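Local coordinates for lipoprotein (Clostridium difficile, PDB 4OTE), which probably serves as the methionine-binding lipoprotein of an uptake system, with selenomethionine bound between its two lobes, at residues Val137-Ile142 / Ile149-Leu154; Thr105-Asn110 / Pro160-Asp165; Pro25-Lys30 / Ile213-Asp218. One frame throughout, in Å; residues are numbered along the deposited sequence.

From the N terminus, residues 25-30 on helix 24-29 come first and meet their partner last, 183 residues on: contact 3 closes only with residues 213-218 on helix 211-220, and its span encloses the other two. Within it, contact 2 joins strand 105-109 to the turn 160-165, and within that again contact 1 ties the loop 137-142 to strand 150-154, giving three nested closures with no crossing. Contacts 1 and 2 lie in one lobe, their centres 12 Å apart, and share a five-stranded sheet in which strands 150-154 and 105-109 are neighbours. Contact 3 belongs to the other lobe, its centre about 44 and 39 Å from theirs.

Contact 1 of 3, residues Val137-Ile142 / Ile149-Leu154; sequences VSPKDI and IQFKEL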
ATOM      1  N   VAL A 137      -8.069  -9.714 -13.918  1.00 62.23           N
ATOM      2  CA  VAL A 137      -9.224  -9.209 -14.655  1.00 60.12           C
ATOM      3  C   VAL A 137      -9.073  -7.720 -14.941  1.00 57.09           C
ATOM      4  O   VAL A 137      -8.378  -7.003 -14.218  1.00 55.03           O
ATOM      5  CB  VAL A 137     -10.554  -9.470 -13.909  1.00 61.51           C
ATOM      6  CG1 VAL A 137     -10.806 -10.966 -13.785  1.00 63.50           C
ATOM      7  CG2 VAL A 137     -10.577  -8.804 -12.537  1.00 57.68           C
ATOM      8  N   SER A 138      -9.730  -7.273 -16.008  1.00 56.55           N
ATOM      9  CA  SER A 138      -9.746  -5.869 -16.402  1.00 56.26           C
ATOM     10  C   SER A 138     -11.196  -5.464 -16.702  1.00 56.11           C
ATOM     11  O   SER A 138     -12.071  -6.332 -16.778  1.00 55.98           O
ATOM     12  CB  SER A 138      -8.860  -5.668 -17.635  1.00 58.37           C
ATOM     13  OG  SER A 138      -9.450  -6.240 -18.794  1.00 61.81           O
ATOM     14  N   PRO A 139     -11.462  -4.152 -16.865  1.00 55.30           N
ATOM     15  CA  PRO A 139     -12.822  -3.695 -17.194  1.00 57.68           C
ATOM     16  C   PRO A 139     -13.425  -4.334 -18.459  1.00 60.83           C
ATOM     17  O   PRO A 139     -14.648  -4.393 -18.595  1.00 60.85           O
ATOM     18  CB  PRO A 139     -12.647  -2.185 -17.386  1.00 57.33           C
ATOM     19  CG  PRO A 139     -11.455  -1.832 -16.568  1.00 55.41           C
ATOM     20  CD  PRO A 139     -10.541  -3.019 -16.644  1.00 54.70           C
ATOM     21  N   LYS A 140     -12.568  -4.799 -19.370  1.00 63.30           N
ATOM     22  CA  LYS A 140     -13.005  -5.551 -20.548  1.00 64.93           C
ATOM     23  C   LYS A 140     -13.687  -6.878 -20.187  1.00 65.48           C
ATOM     24  O   LYS A 140     -14.503  -7.386 -20.957  1.00 67.49           O
ATOM     25  CB  LYS A 140     -11.812  -5.826 -21.470  1.00 64.70           C
ATOM     26  N   ASP A 141     -13.360  -7.425 -19.017  1.00 62.75           N
ATOM     27  CA  ASP A 141     -13.832  -8.751 -18.606  1.00 63.48           C
ATOM     28  C   ASP A 141     -15.104  -8.725 -17.754  1.00 62.69           C
ATOM     29  O   ASP A 141     -15.547  -9.766 -17.272  1.00 61.82           O
ATOM     30  CB  ASP A 141     -12.725  -9.472 -17.833  1.00 62.92           C
ATOM     31  CG  ASP A 141     -11.400  -9.463 -18.571  1.00 64.70           C
ATOM     32  OD1 ASP A 141     -11.404  -9.712 -19.796  1.00 67.61           O
ATOM     33  OD2 ASP A 141     -10.359  -9.201 -17.929  1.00 62.73           O
ATOM     34  N   ILE A 142     -15.695  -7.546 -17.570  1.00 62.74           N
ATOM     35  CA  ILE A 142     -16.908  -7.421 -16.764  1.00 64.15           C
ATOM     36  C   ILE A 142     -18.083  -8.083 -17.478  1.00 69.07           C
ATOM     37  O   ILE A 142     -18.444  -7.690 -18.587  1.00 72.11           O
ATOM     38  CB  ILE A 142     -17.239  -5.943 -16.459  1.00 62.63           C
ATOM     39  CG1 ILE A 142     -16.182  -5.355 -15.513  1.00 59.22           C
ATOM     40  CG2 ILE A 142     -18.629  -5.815 -15.843  1.00 62.03           C
ATOM     41  CD1 ILE A 142     -16.214  -3.846 -15.407  1.00 57.40           C
ATOM     42  N   ILE A 149     -21.342   1.305 -14.611  1.00 68.35           N
ATOM     43  CA  ILE A 149     -20.183   1.980 -14.042  1.00 64.25           C
ATOM     44  C   ILE A 149     -19.051   2.018 -15.061  1.00 63.29           C
ATOM     45  O   ILE A 149     -18.669   0.986 -15.610  1.00 64.69           O
ATOM     46  CB  ILE A 149     -19.679   1.264 -12.767  1.00 63.40           C
ATOM     47  CG1 ILE A 149     -20.780   1.216 -11.699  1.00 64.77           C
ATOM     48  CG2 ILE A 149     -18.428   1.946 -12.219  1.00 61.23           C
ATOM     49  CD1 ILE A 149     -21.288   2.573 -11.253  1.00 65.56           C
ATOM     50  N   GLN A 150     -18.520   3.214 -15.305  1.00 61.68           N
ATOM     51  CA  GLN A 150     -17.382   3.393 -16.201  1.00 61.75           C
ATOM     52  C   GLN A 150     -16.116   3.506 -15.361  1.00 59.72           C
ATOM     53  O   GLN A 150     -16.150   4.033 -14.248  1.00 57.34           O
ATOM     54  CB  GLN A 150     -17.553   4.645 -17.066  1.00 64.99           C
ATOM     55  CG  GLN A 150     -18.970   4.864 -17.578  1.00 70.13           C
ATOM     56  CD  GLN A 150     -19.058   5.946 -18.636  1.00 73.76           C
ATOM     57  OE1 GLN A 150     -18.192   6.057 -19.502  1.00 76.61           O
ATOM     58  NE2 GLN A 150     -20.119   6.746 -18.577  1.00 76.25           N
ATOM     59  N   PHE A 151     -15.004   3.011 -15.897  1.00 59.10           N
ATOM     60  CA  PHE A 151     -13.745   2.977 -15.164  1.00 57.86           C
ATOM     61  C   PHE A 151     -12.686   3.844 -15.832  1.00 60.48           C
ATOM     62  O   PHE A 151     -12.435   3.720 -17.030  1.00 65.23           O
ATOM     63  CB  PHE A 151     -13.261   1.536 -15.035  1.00 57.58           C
ATOM     64  CG  PHE A 151     -14.183   0.674 -14.230  1.00 57.14           C
ATOM     65  CD1 PHE A 151     -14.008   0.544 -12.864  1.00 54.79           C
ATOM     66  CD2 PHE A 151     -15.248   0.018 -14.832  1.00 59.68           C
ATOM     67  CE1 PHE A 151     -14.865  -0.237 -12.110  1.00 55.48           C
ATOM     68  CE2 PHE A 151     -16.110  -0.767 -14.085  1.00 59.51           C
ATOM     69  CZ  PHE A 151     -15.918  -0.895 -12.720  1.00 57.67           C
ATOM     70  N   LYS A 152     -12.077   4.724 -15.045  1.00 60.36           N
ATOM     71  CA  LYS A 152     -11.041   5.625 -15.531  1.00 62.11           C
ATOM     72  C   LYS A 152      -9.689   5.130 -15.028  1.00 60.11           C
ATOM     73  O   LYS A 152      -9.376   5.261 -13.845  1.00 56.65           O
ATOM     74  CB  LYS A 152     -11.324   7.044 -15.039  1.00 65.18           C
ATOM     75  CG  LYS A 152     -10.466   8.122 -15.672  1.00 71.31           C
ATOM     76  CD  LYS A 152     -10.990   9.502 -15.306  1.00 76.77           C
ATOM     77  CE  LYS A 152     -10.203  10.605 -15.991  1.00 80.26           C
ATOM     78  NZ  LYS A 152     -10.748  11.947 -15.651  1.00 80.97           N
ATOM     79  N   GLU A 153      -8.905   4.536 -15.927  1.00 61.21           N
ATOM     80  CA  GLU A 153      -7.600   3.973 -15.570  1.00 62.90           C
ATOM     81  C   GLU A 153      -6.530   5.061 -15.610  1.00 59.30           C
ATOM     82  O   GLU A 153      -6.286   5.654 -16.659  1.00 60.10           O
ATOM     83  CB  GLU A 153      -7.238   2.808 -16.498  1.00 68.82           C
ATOM     84  CG  GLU A 153      -8.088   1.562 -16.261  1.00 76.28           C
ATOM     85  CD  GLU A 153      -7.985   0.529 -17.374  1.00 85.76           C
ATOM     86  OE1 GLU A 153      -7.890   0.916 -18.559  1.00 90.40           O
ATOM     87  OE2 GLU A 153      -8.020  -0.681 -17.063  1.00 87.67           O
ATOM     88  N   LEU A 154      -5.903   5.316 -14.461  1.00 55.98           N
ATOM     89  CA  LEU A 154      -4.945   6.414 -14.307  1.00 53.48           C
ATOM     90  C   LEU A 154      -3.654   5.958 -13.641  1.00 54.23           C
ATOM     91  O   LEU A 154      -3.604   4.895 -13.018  1.00 52.58           O
ATOM     92  CB  LEU A 154      -5.560   7.526 -13.452  1.00 51.97           C
ATOM     93  CG  LEU A 154      -6.794   8.234 -14.015  1.00 53.13           C
ATOM     94  CD1 LEU A 154      -7.469   9.073 -12.936  1.00 51.51           C
ATOM     95  CD2 LEU A 154      -6.414   9.093 -15.213  1.00 54.48           C
TER
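The Phe151 ring meets the loop 137-142 obliquely through Ile142, whose CD1 lies 3.4 Å from Phe151 CE2, while CG2 of Ile149, the residue just before strand 150-154, sits over one face, 3.8 Å from the ring plane and nearer its margin than its centre. Phe151 lies on this strand, an outermost one of the five-stranded sheet in a periplasmic-binding-protein lobe, and the incoming loop packs beside it. Ile142 reaches the ring from the loop side; a chi2 of 166° extends the isoleucine chain and carries CD1 outward. Pro139 adds a second apolar touch, its CG 4.1 Å from Phe151 CB, and Leu119 of helix 112-124 touches both residues. Leu122 and Leu128 also border the phenyl group, so the ring bridges loop, helix and sheet. Farther along the strand, Glu153 stretches back toward the loop, its chain extended beyond CG, and OE2 comes to 3.5 Å from Pro139 CD, a van der Waals contact at the exposed margin. The loop holds its own shape through a short 3-10 turn. Asp141 OD2 accepts from Ser138 N at 2.8 Å and from Ser138 OG at 3.2 Å, both donors reaching it from the same face of the carboxylate plane.

Contact 2 of 3, residues Thr105-Asn110 / Pro160-Asp165; sequences TIAISN and PSSLPD
Van der Waals contact between Ala107 and Ser162 carries this small interface: Ala107 CB lies 3.7 Å from Ser162 OG, both side chains pointing across the gap. Their CA atoms are 7.4 Å apart, and a methyl and a hydroxymethyl group meet between them. At the more open end Thr105 points at the turn as well, but its OG1 stays 4.2 Å from Asp165 O, a distant approach and not a bond. Apolar neighbours complete the packing: Ala107 also touches Ala169, Ser162 rests on Leu154, and Leu163 lies against Ala169 and Ile171 of strand 168-171.

Hydrogen bonds link each segment to its own surroundings, not to the other segment. A chi1 of 78° tucks Ser162 OG back over its own backbone, where it bonds to Ile159 O, which satisfies this buried hydroxyl locally while its flank faces the alanine methyl. Asp165 N bonds to Ser162 O at 2.8 Å, a local bond between residues three apart. The strand spends its backbone groups on neighbours in the sheet, with Ala107 bonded to Ala168 and Ile106 to Gln150 and Lys152.

The turn 160-165 is part of the right-handed crossover from edge strand 150-154, over strand 105-109, to parallel strand 168-171, an arrangement characteristic of the alpha/beta lobes of periplasmic binding proteins.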
ATOM      1  N   THR A 105     -18.609   7.167 -12.589  1.00 53.61           N
ATOM      2  CA  THR A 105     -17.246   6.797 -12.939  1.00 54.62           C
ATOM      3  C   THR A 105     -16.425   6.467 -11.693  1.00 51.75           C
ATOM      4  O   THR A 105     -16.481   7.191 -10.696  1.00 50.43           O
ATOM      5  CB  THR A 105     -16.553   7.939 -13.705  1.00 58.16           C
ATOM      6  OG1 THR A 105     -16.533   9.118 -12.890  1.00 61.84           O
ATOM      7  CG2 THR A 105     -17.290   8.246 -15.002  1.00 60.12           C
ATOM      8  N   ILE A 106     -15.669   5.371 -11.756  1.00 50.76           N
ATOM      9  CA  ILE A 106     -14.718   5.020 -10.702  1.00 48.98           C
ATOM     10  C   ILE A 106     -13.294   5.107 -11.252  1.00 48.44           C
ATOM     11  O   ILE A 106     -12.972   4.473 -12.260  1.00 48.78           O
ATOM     12  CB  ILE A 106     -14.985   3.609 -10.128  1.00 49.55           C
ATOM     13  CG1 ILE A 106     -16.368   3.564  -9.464  1.00 50.47           C
ATOM     14  CG2 ILE A 106     -13.911   3.225  -9.110  1.00 46.59           C
ATOM     15  CD1 ILE A 106     -16.750   2.210  -8.902  1.00 50.16           C
ATOM     16  N   ALA A 107     -12.451   5.902 -10.595  1.00 46.83           N
ATOM     17  CA  ALA A 107     -11.032   5.987 -10.942  1.00 46.16           C
ATOM     18  C   ALA A 107     -10.271   4.828 -10.306  1.00 45.49           C
ATOM     19  O   ALA A 107     -10.443   4.544  -9.119  1.00 46.82           O
ATOM     20  CB  ALA A 107     -10.444   7.315 -10.491  1.00 45.37           C
ATOM     21  N   ILE A 108      -9.436   4.169 -11.108  1.00 46.93           N
ATOM     22  CA  ILE A 108      -8.659   3.006 -10.678  0.50 46.59           C
ATOM     23  C   ILE A 108      -7.226   3.105 -11.216  1.00 46.79           C
ATOM     24  O   ILE A 108      -6.993   3.708 -12.266  1.00 46.76           O
ATOM     25  CB  ILE A 108      -9.316   1.696 -11.177  0.50 47.68           C
ATOM     26  CG1 ILE A 108     -10.724   1.549 -10.598  0.50 49.11           C
ATOM     27  CG2 ILE A 108      -8.500   0.472 -10.793  0.50 46.94           C
ATOM     28  CD1 ILE A 108     -11.257   0.133 -10.656  0.50 49.81           C
ATOM     29  N   SER A 109      -6.278   2.507 -10.500  1.00 46.94           N
ATOM     30  CA  SER A 109      -4.885   2.467 -10.923  1.00 48.60           C
ATOM     31  C   SER A 109      -4.713   1.640 -12.197  1.00 50.76           C
ATOM     32  O   SER A 109      -5.367   0.613 -12.372  1.00 49.42           O
ATOM     33  CB  SER A 109      -4.009   1.880  -9.814  1.00 48.31           C
ATOM     34  OG  SER A 109      -2.675   1.699 -10.258  1.00 48.88           O
ATOM     35  N   ASN A 110      -3.821   2.091 -13.074  1.00 51.72           N
ATOM     36  CA  ASN A 110      -3.473   1.341 -14.282  1.00 53.95           C
ATOM     37  C   ASN A 110      -2.515   0.166 -14.028  1.00 51.29           C
ATOM     38  O   ASN A 110      -2.123  -0.523 -14.966  1.00 54.98           O
ATOM     39  CB  ASN A 110      -2.912   2.276 -15.369  1.00 58.50           C
ATOM     40  CG  ASN A 110      -1.720   3.094 -14.897  1.00 60.80           C
ATOM     41  OD1 ASN A 110      -1.036   2.732 -13.939  1.00 64.00           O
ATOM     42  ND2 ASN A 110      -1.470   4.211 -15.571  1.00 62.02           N
ATOM     43  N   PRO A 160      -5.731  10.917  -6.546  1.00 43.85           N
ATOM     44  CA  PRO A 160      -6.282  11.844  -5.552  1.00 44.14           C
ATOM     45  C   PRO A 160      -6.886  13.122  -6.155  1.00 47.72           C
ATOM     46  O   PRO A 160      -7.978  13.533  -5.756  1.00 49.49           O
ATOM     47  CB  PRO A 160      -5.075  12.167  -4.671  1.00 42.83           C
ATOM     48  CG  PRO A 160      -4.221  10.951  -4.766  1.00 41.18           C
ATOM     49  CD  PRO A 160      -4.366  10.488  -6.188  1.00 42.33           C
ATOM     50  N   SER A 161      -6.201  13.726  -7.124  1.00 48.17           N
ATOM     51  CA  SER A 161      -6.698  14.958  -7.752  1.00 50.13           C
ATOM     52  C   SER A 161      -7.871  14.730  -8.718  1.00 52.66           C
ATOM     53  O   SER A 161      -8.450  15.692  -9.215  1.00 58.07           O
ATOM     54  CB  SER A 161      -5.565  15.686  -8.484  1.00 49.52           C
ATOM     55  OG  SER A 161      -5.199  15.006  -9.671  1.00 48.76           O
ATOM     56  N   SER A 162      -8.216  13.469  -8.982  1.00 52.14           N
ATOM     57  CA  SER A 162      -9.332  13.131  -9.870  1.00 52.50           C
ATOM     58  C   SER A 162     -10.699  13.099  -9.167  1.00 52.80           C
ATOM     59  O   SER A 162     -11.742  13.070  -9.831  1.00 54.01           O
ATOM     60  CB  SER A 162      -9.076  11.772 -10.528  1.00 53.30           C
ATOM     61  OG  SER A 162      -9.351  10.701  -9.635  1.00 49.19           O
ATOM     62  N   LEU A 163     -10.696  13.103  -7.834  1.00 49.80           N
ATOM     63  CA  LEU A 163     -11.929  12.919  -7.055  1.00 49.53           C
ATOM     64  C   LEU A 163     -13.044  13.926  -7.354  1.00 51.28           C
ATOM     65  O   LEU A 163     -14.218  13.560  -7.331  1.00 51.41           O
ATOM     66  CB  LEU A 163     -11.630  12.906  -5.547  1.00 46.57           C
ATOM     67  CG  LEU A 163     -11.148  11.569  -4.978  1.00 44.69           C
ATOM     68  CD1 LEU A 163     -10.670  11.754  -3.543  1.00 43.63           C
ATOM     69  CD2 LEU A 163     -12.240  10.509  -5.047  1.00 43.35           C
ATOM     70  N   PRO A 164     -12.692  15.196  -7.623  1.00 53.09           N
ATOM     71  CA  PRO A 164     -13.733  16.146  -8.025  1.00 56.40           C
ATOM     72  C   PRO A 164     -14.375  15.838  -9.385  1.00 58.24           C
ATOM     73  O   PRO A 164     -15.506  16.246  -9.626  1.00 60.99           O
ATOM     74  CB  PRO A 164     -12.985  17.485  -8.076  1.00 56.97           C
ATOM     75  CG  PRO A 164     -11.815  17.302  -7.175  1.00 55.20           C
ATOM     76  CD  PRO A 164     -11.409  15.873  -7.371  1.00 53.05           C
ATOM     77  N   ASP A 165     -13.665  15.119 -10.252  1.00 59.13           N
ATOM     78  CA  ASP A 165     -14.130  14.861 -11.617  1.00 61.06           C
ATOM     79  C   ASP A 165     -14.711  13.457 -11.818  1.00 57.02           C
ATOM     80  O   ASP A 165     -15.167  13.133 -12.915  1.00 57.43           O
ATOM     81  CB  ASP A 165     -12.974  15.077 -12.600  1.00 65.62           C
ATOM     82  CG  ASP A 165     -12.248  16.393 -12.369  1.00 69.51           C
ATOM     83  OD1 ASP A 165     -12.921  17.414 -12.119  1.00 71.66           O
ATOM     84  OD2 ASP A 165     -11.001  16.402 -12.433  1.00 74.88           O
TER

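Contact 3 of 3, residues Pro25-Lys30 / Ile213-Asp218; sequences PLIKEK and IKVLQD. With ZN (zinc ion), chain I.
Two helices on the outside of a periplasmic-binding-protein lobe meet here: helix 24-29 and Lys30, which follows it, pack against helix 211-220 through aliphatic side chains. Val215 presents CG1 to the first helix, placed anti to the backbone N by a chi1 of 160°. Val215 CG1 lies 4.1 Å from both Lys30 CB and Lys30 CG. It is 4.3 Å from Ile27 CG2. The lysine chain runs alongside the valine, antiparallel to it, and a chi2 of -62° folds it over; Lys30 NZ is 6.1 Å from Asp218 OD2, too far for a salt bridge though the opposite charges may attract weakly. Deeper in, Ile27 CD1 reaches Leu216 CD2 at 4.1 Å. Glu29, on a different side of the helix, binds a zinc ion with both carboxylate oxygens, OE1 at 2.4 Å and OE2 at 2.2 Å from the metal, and two waters add to its coordination. The junction rests on the larger sheet: Leu216 touches Ile7 and Val9 of strand 6-12 and Leu201 of strand 199-204, Tyr32 packs against both Ile27 and Val215, and Val219, one turn on in helix 211-220, meets Leu26 and Ile27.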
ATOM      1  N   PRO A  25      14.688   6.622  18.274  1.00 32.78           N
ATOM      2  CA  PRO A  25      15.251   6.475  19.618  1.00 33.23           C
ATOM      3  C   PRO A  25      15.417   5.017  20.041  1.00 32.98           C
ATOM      4  O   PRO A  25      16.385   4.680  20.721  1.00 33.38           O
ATOM      5  CB  PRO A  25      14.220   7.167  20.520  1.00 34.48           C
ATOM      6  CG  PRO A  25      13.412   8.032  19.617  1.00 35.24           C
ATOM      7  CD  PRO A  25      13.388   7.318  18.301  1.00 34.13           C
ATOM      8  N   LEU A  26      14.476   4.167  19.639  1.00 32.02           N
ATOM      9  CA  LEU A  26      14.536   2.745  19.959  1.00 32.45           C
ATOM     10  C   LEU A  26      15.673   2.076  19.192  1.00 31.86           C
ATOM     11  O   LEU A  26      16.347   1.188  19.716  1.00 31.67           O
ATOM     12  CB  LEU A  26      13.201   2.071  19.632  1.00 33.23           C
ATOM     13  CG  LEU A  26      12.952   0.679  20.206  1.00 36.12           C
ATOM     14  CD1 LEU A  26      13.208   0.639  21.705  1.00 37.95           C
ATOM     15  CD2 LEU A  26      11.524   0.249  19.910  1.00 36.18           C
ATOM     16  N   ILE A  27      15.892   2.511  17.952  1.00 30.33           N
ATOM     17  CA  ILE A  27      16.990   1.991  17.143  1.00 30.42           C
ATOM     18  C   ILE A  27      18.325   2.440  17.737  1.00 30.64           C
ATOM     19  O   ILE A  27      19.291   1.675  17.750  1.00 29.72           O
ATOM     20  CB  ILE A  27      16.841   2.406  15.664  1.00 30.09           C
ATOM     21  CG1 ILE A  27      15.632   1.685  15.064  1.00 32.28           C
ATOM     22  CG2 ILE A  27      18.090   2.069  14.864  1.00 30.27           C
ATOM     23  CD1 ILE A  27      15.114   2.288  13.781  1.00 33.46           C
ATOM     24  N   LYS A  28      18.356   3.665  18.258  1.00 31.35           N
ATOM     25  CA  LYS A  28      19.536   4.197  18.936  1.00 33.11           C
ATOM     26  C   LYS A  28      19.853   3.403  20.209  1.00 34.37           C
ATOM     27  O   LYS A  28      21.014   3.238  20.569  1.00 34.63           O
ATOM     28  CB  LYS A  28      19.341   5.682  19.254  1.00 34.53           C
ATOM     29  CG  LYS A  28      20.639   6.438  19.503  1.00 37.05           C
ATOM     30  N   GLU A  29      18.817   2.899  20.874  1.00 35.32           N
ATOM     31  CA  GLU A  29      18.999   2.028  22.035  1.00 37.82           C
ATOM     32  C   GLU A  29      19.677   0.703  21.686  1.00 36.48           C
ATOM     33  O   GLU A  29      20.275   0.075  22.556  1.00 37.06           O
ATOM     34  CB  GLU A  29      17.662   1.750  22.718  1.00 38.65           C
ATOM     35  CG  GLU A  29      17.229   2.853  23.660  1.00 42.34           C
ATOM     36  CD  GLU A  29      15.902   2.564  24.331  1.00 46.43           C
ATOM     37  OE1 GLU A  29      15.321   1.482  24.091  1.00 47.01           O
ATOM     38  OE2 GLU A  29      15.435   3.419  25.113  1.00 50.82           O
ATOM     39  N   LYS A  30      19.575   0.288  20.424  1.00 34.92           N
ATOM     40  CA  LYS A  30      20.244  -0.922  19.942  1.00 36.01           C
ATOM     41  C   LYS A  30      21.656  -0.627  19.424  1.00 35.09           C
ATOM     42  O   LYS A  30      22.321  -1.521  18.893  1.00 34.31           O
ATOM     43  CB  LYS A  30      19.436  -1.595  18.826  1.00 37.49           C
ATOM     44  CG  LYS A  30      17.942  -1.733  19.088  1.00 39.18           C
ATOM     45  CD  LYS A  30      17.637  -2.598  20.293  1.00 42.83           C
ATOM     46  CE  LYS A  30      16.138  -2.693  20.524  1.00 45.36           C
ATOM     47  NZ  LYS A  30      15.804  -3.365  21.810  1.00 49.01           N
ATOM     48  N   ILE A 213      19.322  -5.666   9.596  1.00 33.18           N
ATOM     49  CA  ILE A 213      17.974  -6.090   9.222  1.00 31.98           C
ATOM     50  C   ILE A 213      17.272  -6.652  10.453  1.00 33.66           C
ATOM     51  O   ILE A 213      16.086  -6.402  10.684  1.00 32.24           O
ATOM     52  CB  ILE A 213      18.016  -7.138   8.087  1.00 32.60           C
ATOM     53  CG1 ILE A 213      18.582  -6.511   6.808  1.00 32.23           C
ATOM     54  CG2 ILE A 213      16.637  -7.731   7.820  1.00 33.04           C
ATOM     55  CD1 ILE A 213      17.827  -5.293   6.314  1.00 31.32           C
ATOM     56  N   LYS A 214      18.029  -7.400  11.243  1.00 35.35           N
ATOM     57  CA  LYS A 214      17.552  -7.952  12.499  1.00 37.90           C
ATOM     58  C   LYS A 214      17.098  -6.856  13.467  1.00 35.33           C
ATOM     59  O   LYS A 214      16.027  -6.962  14.073  1.00 35.41           O
ATOM     60  CB  LYS A 214      18.670  -8.777  13.120  1.00 43.18           C
ATOM     61  CG  LYS A 214      18.278  -9.609  14.315  1.00 50.20           C
ATOM     62  CD  LYS A 214      19.446 -10.500  14.708  1.00 58.54           C
ATOM     63  CE  LYS A 214      19.740 -10.406  16.191  1.00 66.40           C
ATOM     64  NZ  LYS A 214      18.580 -10.861  17.000  1.00 68.65           N
ATOM     65  N   VAL A 215      17.906  -5.806  13.605  1.00 32.85           N
ATOM     66  CA  VAL A 215      17.559  -4.671  14.466  1.00 33.22           C
ATOM     67  C   VAL A 215      16.279  -3.987  13.981  1.00 31.42           C
ATOM     68  O   VAL A 215      15.406  -3.664  14.778  1.00 32.84           O
ATOM     69  CB  VAL A 215      18.713  -3.639  14.557  1.00 33.69           C
ATOM     70  CG1 VAL A 215      18.216  -2.272  15.023  1.00 33.35           C
ATOM     71  CG2 VAL A 215      19.801  -4.146  15.494  1.00 35.38           C
ATOM     72  N   LEU A 216      16.182  -3.772  12.674  1.00 30.66           N
ATOM     73  CA  LEU A 216      15.022  -3.101  12.085  1.00 29.87           C
ATOM     74  C   LEU A 216      13.740  -3.888  12.295  1.00 30.27           C
ATOM     75  O   LEU A 216      12.712  -3.317  12.656  1.00 29.35           O
ATOM     76  CB  LEU A 216      15.232  -2.864  10.587  1.00 29.61           C
ATOM     77  CG  LEU A 216      16.120  -1.687  10.185  1.00 30.67           C
ATOM     78  CD1 LEU A 216      16.312  -1.701   8.676  1.00 31.48           C
ATOM     79  CD2 LEU A 216      15.520  -0.363  10.637  1.00 31.75           C
ATOM     80  N   GLN A 217      13.798  -5.197  12.072  1.00 31.08           N
ATOM     81  CA  GLN A 217      12.610  -6.029  12.219  1.00 31.46           C
ATOM     82  C   GLN A 217      12.230  -6.233  13.682  1.00 31.33           C
ATOM     83  O   GLN A 217      11.059  -6.452  13.983  1.00 31.61           O
ATOM     84  CB  GLN A 217      12.776  -7.358  11.485  1.00 31.46           C
ATOM     85  CG  GLN A 217      12.826  -7.176   9.974  1.00 31.10           C
ATOM     86  CD  GLN A 217      12.393  -8.407   9.212  1.00 31.51           C
ATOM     87  OE1 GLN A 217      11.323  -8.427   8.611  1.00 30.56           O
ATOM     88  NE2 GLN A 217      13.221  -9.443   9.238  1.00 34.03           N
ATOM     89  N   ASP A 218      13.207  -6.135  14.582  1.00 31.79           N
ATOM     90  CA  ASP A 218      12.926  -6.142  16.018  1.00 33.73           C
ATOM     91  C   ASP A 218      12.108  -4.917  16.412  1.00 31.86           C
ATOM     92  O   ASP A 218      11.030  -5.051  16.988  1.00 31.13           O
ATOM     93  CB  ASP A 218      14.221  -6.199  16.846  1.00 37.20           C
ATOM     94  CG  ASP A 218      14.730  -7.617  17.046  1.00 41.77           C
ATOM     95  OD1 ASP A 218      14.029  -8.569  16.634  1.00 42.08           O
ATOM     96  OD2 ASP A 218      15.830  -7.779  17.624  1.00 45.98           O
TER
HETATM   97 ZN    ZN I 307      13.567   2.297  25.447  0.90 74.17          ZN
HETATM   98  O   HOH W   1      13.086   0.120  25.416  1.00 46.96           O
HETATM   99  O   HOH W   2      12.581   4.368  24.749  1.00 42.02           O